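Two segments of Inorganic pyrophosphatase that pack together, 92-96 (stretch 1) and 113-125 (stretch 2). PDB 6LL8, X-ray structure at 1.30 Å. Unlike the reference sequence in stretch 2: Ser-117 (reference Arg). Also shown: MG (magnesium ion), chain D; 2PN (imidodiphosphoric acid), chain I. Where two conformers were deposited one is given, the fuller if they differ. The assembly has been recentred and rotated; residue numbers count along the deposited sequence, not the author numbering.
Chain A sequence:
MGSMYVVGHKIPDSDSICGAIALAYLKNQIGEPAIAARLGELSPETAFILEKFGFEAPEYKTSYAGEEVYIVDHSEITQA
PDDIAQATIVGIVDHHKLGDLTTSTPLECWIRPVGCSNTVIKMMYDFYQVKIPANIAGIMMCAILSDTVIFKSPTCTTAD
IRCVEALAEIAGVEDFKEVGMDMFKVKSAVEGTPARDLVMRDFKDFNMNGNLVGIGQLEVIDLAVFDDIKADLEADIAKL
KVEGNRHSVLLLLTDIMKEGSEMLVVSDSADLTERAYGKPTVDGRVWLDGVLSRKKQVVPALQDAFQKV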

ATOM      1  N   ILE A  92     -11.785  -9.482   5.243  1.00  7.36           N
ATOM      2  CA  ILE A  92     -10.483  -8.817   5.071  1.00  7.11           C
ATOM      3  C   ILE A  92      -9.684  -9.699   4.131  1.00  6.96           C
ATOM      4  O   ILE A  92      -9.537 -10.905   4.412  1.00  8.08           O
ATOM      5  N   VAL A  93      -9.120  -9.125   3.086  1.00  6.97           N
ATOM      6  CA  VAL A  93      -8.102  -9.797   2.247  1.00  7.17           C
ATOM      7  C   VAL A  93      -6.861  -8.933   2.310  1.00  7.13           C
ATOM      8  O   VAL A  93      -6.924  -7.731   2.017  1.00  7.93           O
ATOM      9  N   ASP A  94      -5.728  -9.515   2.715  1.00  7.05           N
ATOM     10  CA  ASP A  94      -4.571  -8.666   3.044  1.00  6.94           C
ATOM     11  C   ASP A  94      -3.311  -9.492   3.121  1.00  7.04           C
ATOM     12  O   ASP A  94      -3.330 -10.724   3.070  1.00  7.59           O
ATOM     13  N   HIS A  95      -2.204  -8.788   3.325  1.00  7.03           N
ATOM     14  CA  HIS A  95      -0.837  -9.332   3.441  1.00  6.89           C
ATOM     15  C   HIS A  95       0.001  -8.502   4.420  1.00  7.02           C
ATOM     16  O   HIS A  95       1.219  -8.502   4.324  1.00  7.78           O
ATOM     17  N   HIS A  96      -0.653  -7.801   5.343  1.00  6.94           N
ATOM     18  CA  HIS A  96       0.005  -7.026   6.407  1.00  7.33           C
ATOM     19  C   HIS A  96      -0.078  -7.747   7.745  1.00  7.92           C
ATOM     20  O   HIS A  96      -0.819  -8.735   7.892  1.00  8.53           O
ATOM     21  N   PRO A 113       1.063 -13.993   4.107  1.00  8.38           N
ATOM     22  CA  PRO A 113       2.257 -13.157   4.162  1.00  8.15           C
ATOM     23  C   PRO A 113       3.008 -13.194   2.830  1.00  8.43           C
ATOM     24  O   PRO A 113       4.158 -13.607   2.755  1.00 10.11           O
ATOM     25  N   VAL A 114       2.321 -12.729   1.793  1.00  8.11           N
ATOM     26  CA  VAL A 114       2.806 -12.732   0.419  1.00  8.57           C
ATOM     27  C   VAL A 114       3.079 -11.304  -0.017  1.00  7.55           C
ATOM     28  O   VAL A 114       2.903 -10.319   0.714  1.00  8.27           O
ATOM     29  N   GLY A 115       3.505 -11.173  -1.256  1.00  8.00           N
ATOM     30  CA  GLY A 115       3.904  -9.869  -1.795  1.00  8.74           C
ATOM     31  C   GLY A 115       2.801  -8.907  -2.127  1.00  8.82           C
ATOM     32  O   GLY A 115       3.095  -7.728  -2.218  1.00  9.22           O
ATOM     33  N   CYS A 116       1.569  -9.355  -2.311  1.00  8.21           N
ATOM     34  CA  CYS A 116       0.512  -8.458  -2.800  1.00  7.56           C
ATOM     35  C   CYS A 116      -0.861  -8.984  -2.400  1.00  7.87           C
ATOM     36  O   CYS A 116      -1.094 -10.198  -2.514  1.00  8.33           O
ATOM     37  N   SER A 117      -1.782  -8.098  -2.025  1.00  7.56           N
ATOM     38  CA  SER A 117      -3.150  -8.551  -1.749  1.00  7.38           C
ATOM     39  C   SER A 117      -3.749  -9.211  -2.976  1.00  7.33           C
ATOM     40  O   SER A 117      -4.553 -10.152  -2.849  1.00  8.08           O
ATOM     41  N   ASN A 118      -3.431  -8.736  -4.164  1.00  7.34           N
ATOM     42  CA  ASN A 118      -4.008  -9.292  -5.404  1.00  7.84           C
ATOM     43  C   ASN A 118      -3.528 -10.714  -5.649  1.00  7.91           C
ATOM     44  O   ASN A 118      -4.246 -11.443  -6.354  1.00  8.41           O
ATOM     45  N   THR A 119      -2.397 -11.123  -5.091  1.00  7.38           N
ATOM     46  CA  THR A 119      -1.987 -12.552  -5.146  1.00  7.84           C
ATOM     47  C   THR A 119      -3.021 -13.384  -4.400  1.00  7.83           C
ATOM     48  O   THR A 119      -3.408 -14.489  -4.854  1.00  8.78           O
ATOM     49  N   VAL A 120      -3.451 -12.899  -3.244  1.00  7.52           N
ATOM     50  CA  VAL A 120      -4.472 -13.607  -2.442  1.00  7.60           C
ATOM     51  C   VAL A 120      -5.821 -13.550  -3.171  1.00  7.57           C
ATOM     52  O   VAL A 120      -6.556 -14.541  -3.201  1.00  8.32           O
ATOM     53  N   ILE A 121      -6.190 -12.424  -3.774  1.00  7.64           N
ATOM     54  CA  ILE A 121      -7.451 -12.368  -4.527  1.00  7.72           C
ATOM     55  C   ILE A 121      -7.406 -13.377  -5.669  1.00  7.68           C
ATOM     56  O   ILE A 121      -8.420 -14.016  -5.925  1.00  8.91           O
ATOM     57  N   LYS A 122      -6.274 -13.574  -6.323  1.00  8.00           N
ATOM     58  CA  LYS A 122      -6.200 -14.607  -7.382  1.00  9.01           C
ATOM     59  C   LYS A 122      -6.499 -15.966  -6.761  1.00  8.87           C
ATOM     60  O   LYS A 122      -7.209 -16.771  -7.384  1.00  9.91           O
ATOM     61  N   MET A 123      -5.984 -16.237  -5.578  1.00  8.97           N
ATOM     62  CA  MET A 123      -6.295 -17.512  -4.878  0.50  9.56           C
ATOM     63  C   MET A 123      -7.800 -17.628  -4.644  1.00  9.50           C
ATOM     64  O   MET A 123      -8.332 -18.745  -4.708  1.00 10.42           O
ATOM     65  N   MET A 124      -8.473 -16.521  -4.386  1.00  8.80           N
ATOM     66  CA  MET A 124      -9.938 -16.562  -4.216  1.00  9.04           C
ATOM     67  C   MET A 124     -10.635 -16.908  -5.530  1.00  8.90           C
ATOM     68  O   MET A 124     -11.556 -17.748  -5.545  1.00 10.09           O
ATOM     69  N   TYR A 125     -10.211 -16.327  -6.637  1.00  8.85           N
ATOM     70  CA  TYR A 125     -10.781 -16.699  -7.937  1.00  9.59           C
ATOM     71  C   TYR A 125     -10.589 -18.200  -8.162  1.00 10.07           C
ATOM     72  O   TYR A 125     -11.518 -18.863  -8.645  1.00 11.46           O
TER

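Strand 92-94 and the loop after it lie against helix 117-125 and the turn leading into it; the axes of strand and helix approach to 7.4 Å at 123°, and 401 Å² is buried between the stretches. Val-93 and His-95 point toward stretch 2: Val-93 makes the apolar contacts to the helix side chains, while His-95 makes the hydrogen bond across the stretches. The CA-to-CB bond of Asp-94, between them, points away.

Val-93 has chi1 p (56°). This places CG2 among three helix side chains: Val-93 CG2 lies 3.7 Å from Val-120 CG1, 3.9 Å from Ile-121 CG1 and 4.1 Å from Met-124 SD. Val-120 (chi1 t) and Met-124 (m, t, p) both point toward the strand, one helical turn apart. The CA-to-CB bond of Ile-121 points sideways to stretch 1, but the end of its m, t side chain comes nearer.

His-95, with chi1 p (64°) and chi2 139°, has more of its own surface covered by stretch 2 (112 Å²) than any other residue of stretch 1, and has a different partner for each ring nitrogen. His-95 ND1 donates to Val-114 O (2.9 Å, 156°), which lies at the ring edge, near its plane, so the bond runs well along the N-H direction. His-95 NE2, left without a hydrogen, binds the magnesium ion MG at 2.2 Å; O3 of the imidodiphosphoric acid 2PN binds the same ion MG at 2.0 Å, and three atoms from elsewhere in the structure also bind it. Ser-117 N and Cys-116 CA sit over one face of the ring. His-95 ND1 is also 3.3 Å from Cys-116 N, but both are donors and no bond forms. Water 1 ties the backbones together beside this contact, its O donating to His-95 O (2.7 Å) and Val-114 O (2.8 Å).

Asp-94 (chi1 t) turns its carboxylate to its own stretch: Asp-94 OD1 accepts from His-95 N and from His-96 ND1, each at 2.7 Å, the latter almost linear at 179°. His-96 (chi1 m, chi2 85°) is thereby held with its other nitrogen facing 2PN, and His-96 NE2 accepts from 2PN N1 at 2.8 Å, near the ring plane.

The CA-to-CB bond of Ser-117, which differs from the reference sequence, points sideways to stretch 1, with chi1 m; Ser-117 OG comes within 3.2 Å of His-95 CD2 and is hydrogen-bonded elsewhere in the structure. Cys-116, at the N-cap, points away with chi1 t, and Cys-116 SG accepts a weak capping bond from Asn-118 N (3.4 Å). Val-114 (m) adds a looser contact, Val-114 CG2 lying 4.3 Å from His-95 CB.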

ATOM      1  CB  ILE A  92      -9.720  -8.623   6.380  1.00  7.45           C
ATOM      2  CG1 ILE A  92     -10.566  -7.827   7.390  1.00  8.39           C
ATOM      3  CG2 ILE A  92      -8.380  -7.954   6.122  1.00  9.08           C
ATOM      4  CD1 ILE A  92      -9.945  -7.750   8.766  1.00  9.59           C
ATOM      5  CB  VAL A  93      -8.596 -10.064   0.816  1.00  7.51           C
ATOM      6  CG1 VAL A  93      -9.076  -8.824   0.080  1.00  8.71           C
ATOM      7  CG2 VAL A  93      -7.516 -10.785   0.040  1.00  8.37           C
ATOM      8  CB  ASP A  94      -4.834  -7.918   4.354  1.00  8.20           C
ATOM      9  CG  ASP A  94      -3.843  -6.819   4.671  1.00  7.76           C
ATOM     10  OD1 ASP A  94      -3.225  -6.282   3.701  1.00  7.85           O
ATOM     11  OD2 ASP A  94      -3.696  -6.485   5.853  1.00  8.97           O
ATOM     12  CB  HIS A  95      -0.192  -9.444   2.063  1.00  6.74           C
ATOM     13  CG  HIS A  95       0.039  -8.156   1.324  1.00  6.82           C
ATOM     14  ND1 HIS A  95       1.200  -7.953   0.623  1.00  7.65           N
ATOM     15  CD2 HIS A  95      -0.728  -7.062   1.093  1.00  6.89           C
ATOM     16  CE1 HIS A  95       1.105  -6.769   0.008  1.00  6.85           C
ATOM     17  NE2 HIS A  95      -0.048  -6.191   0.261  1.00  7.12           N
ATOM     18  CB  HIS A  96      -0.626  -5.630   6.545  1.00  7.63           C
ATOM     19  CG  HIS A  96      -0.315  -4.725   5.401  1.00  7.93           C
ATOM     20  ND1 HIS A  96      -1.055  -4.716   4.216  1.00  8.43           N
ATOM     21  CD2 HIS A  96       0.653  -3.782   5.238  1.00  8.40           C
ATOM     22  CE1 HIS A  96      -0.515  -3.816   3.392  1.00  8.03           C
ATOM     23  NE2 HIS A  96       0.516  -3.220   3.995  1.00  8.74           N
ATOM     24  CB  PRO A 113       3.026 -13.769   5.328  1.00  9.44           C
ATOM     25  CG  PRO A 113       2.692 -15.218   5.224  1.00  9.54           C
ATOM     26  CD  PRO A 113       1.224 -15.259   4.845  1.00  9.24           C
ATOM     27  CB  VAL A 114       1.846 -13.478  -0.508  1.00  8.79           C
ATOM     28  CG1 VAL A 114       1.781 -14.957  -0.107  1.00 10.52           C
ATOM     29  CG2 VAL A 114       0.464 -12.816  -0.557  1.00  9.58           C
ATOM     30  CB  CYS A 116       0.647  -8.311  -4.297  1.00  8.38           C
ATOM     31  SG  CYS A 116      -0.512  -7.136  -5.014  1.00  9.39           S
ATOM     32  CB  SER A 117      -4.049  -7.407  -1.331  1.00  8.73           C
ATOM     33  OG  SER A 117      -3.629  -6.759  -0.154  1.00  8.97           O
ATOM     34  CB  ASN A 118      -3.783  -8.376  -6.610  1.00  8.24           C
ATOM     35  CG  ASN A 118      -4.821  -7.282  -6.720  1.00  9.19           C
ATOM     36  OD1 ASN A 118      -5.876  -7.532  -7.317  1.00 12.20           O
ATOM     37  ND2 ASN A 118      -4.609  -6.134  -6.086  1.00  9.62           N
ATOM     38  CB  THR A 119      -0.578 -12.716  -4.614  1.00  8.45           C
ATOM     39  OG1 THR A 119       0.265 -11.929  -5.455  1.00  9.06           O
ATOM     40  CG2 THR A 119      -0.119 -14.152  -4.579  1.00  9.67           C
ATOM     41  CB  VAL A 120      -4.564 -13.019  -1.034  1.00  7.83           C
ATOM     42  CG1 VAL A 120      -5.501 -13.886  -0.190  1.00  8.58           C
ATOM     43  CG2 VAL A 120      -3.206 -12.915  -0.374  1.00  9.12           C
ATOM     44  CB  ILE A 121      -7.724 -10.926  -4.976  1.00  7.72           C
ATOM     45  CG1 ILE A 121      -7.917 -10.021  -3.759  1.00  7.86           C
ATOM     46  CG2 ILE A 121      -8.922 -10.875  -5.896  1.00  8.82           C
ATOM     47  CD1 ILE A 121      -7.950  -8.539  -4.073  1.00  8.27           C
ATOM     48  CB  LYS A 122      -4.843 -14.527  -8.068  1.00 10.48           C
ATOM     49  CG  LYS A 122      -4.795 -15.151  -9.437  1.00 15.27           C
ATOM     50  CD  LYS A 122      -4.650 -16.576  -9.500  1.00 16.77           C
ATOM     51  CE  LYS A 122      -4.525 -17.012 -10.967  1.00 17.78           C
ATOM     52  NZ  LYS A 122      -4.322 -18.456 -10.969  1.00 18.59           N
ATOM     53  CB  MET A 123      -5.592 -17.604  -3.523  0.50 10.19           C
ATOM     54  CG  MET A 123      -4.102 -17.734  -3.621  0.50  9.99           C
ATOM     55  SD  MET A 123      -3.416 -17.535  -1.941  0.50 11.60           S
ATOM     56  CE  MET A 123      -1.660 -17.605  -2.283  0.50 17.86           C
ATOM     57  CB  MET A 124     -10.421 -15.228  -3.656  1.00  8.88           C
ATOM     58  CG  MET A 124      -9.847 -14.893  -2.319  1.00  9.98           C
ATOM     59  SD  MET A 124     -10.269 -13.243  -1.698  1.00 11.28           S
ATOM     60  CE  MET A 124     -11.967 -13.498  -1.252  1.00 11.46           C
ATOM     61  CB  TYR A 125     -10.144 -15.949  -9.107  1.00  9.46           C
ATOM     62  CG  TYR A 125     -10.698 -14.576  -9.363  1.00  8.92           C
ATOM     63  CD1 TYR A 125     -10.210 -13.441  -8.737  1.00  9.33           C
ATOM     64  CD2 TYR A 125     -11.620 -14.409 -10.375  1.00  9.73           C
ATOM     65  CE1 TYR A 125     -10.702 -12.185  -9.043  1.00  9.19           C
ATOM     66  CE2 TYR A 125     -12.127 -13.161 -10.690  1.00  9.16           C
ATOM     67  CZ  TYR A 125     -11.650 -12.029 -10.037  1.00  8.42           C
ATOM     68  OH  TYR A 125     -12.149 -10.800 -10.392  1.00  9.33           O
TER
HETATM   69 MG    MG D 402      -0.461  -4.242  -0.777  1.00  7.30          MG
HETATM   70  P1  2PN I 407       1.313  -2.053   0.690  1.00  7.60           P
HETATM   71  O1  2PN I 407       0.023  -1.286   0.969  1.00  7.96           O
HETATM   72  O2  2PN I 407       2.126  -1.426  -0.411  1.00  7.90           O
HETATM   73  O3  2PN I 407       1.026  -3.521   0.436  1.00  7.99           O
HETATM   74  N1  2PN I 407       2.206  -1.986   2.070  1.00  7.29           N
HETATM   75  P2  2PN I 407       3.601  -1.230   2.521  1.00  8.36           P
HETATM   76  O4  2PN I 407       3.239  -0.506   3.814  1.00  9.41           O
HETATM   77  O5  2PN I 407       3.981  -0.247   1.434  1.00  8.34           O
HETATM   78  O6  2PN I 407       4.648  -2.294   2.742  1.00  8.99           O
HETATM   79  O   HOH W   1       3.351 -10.017   3.481  1.00  9.09           O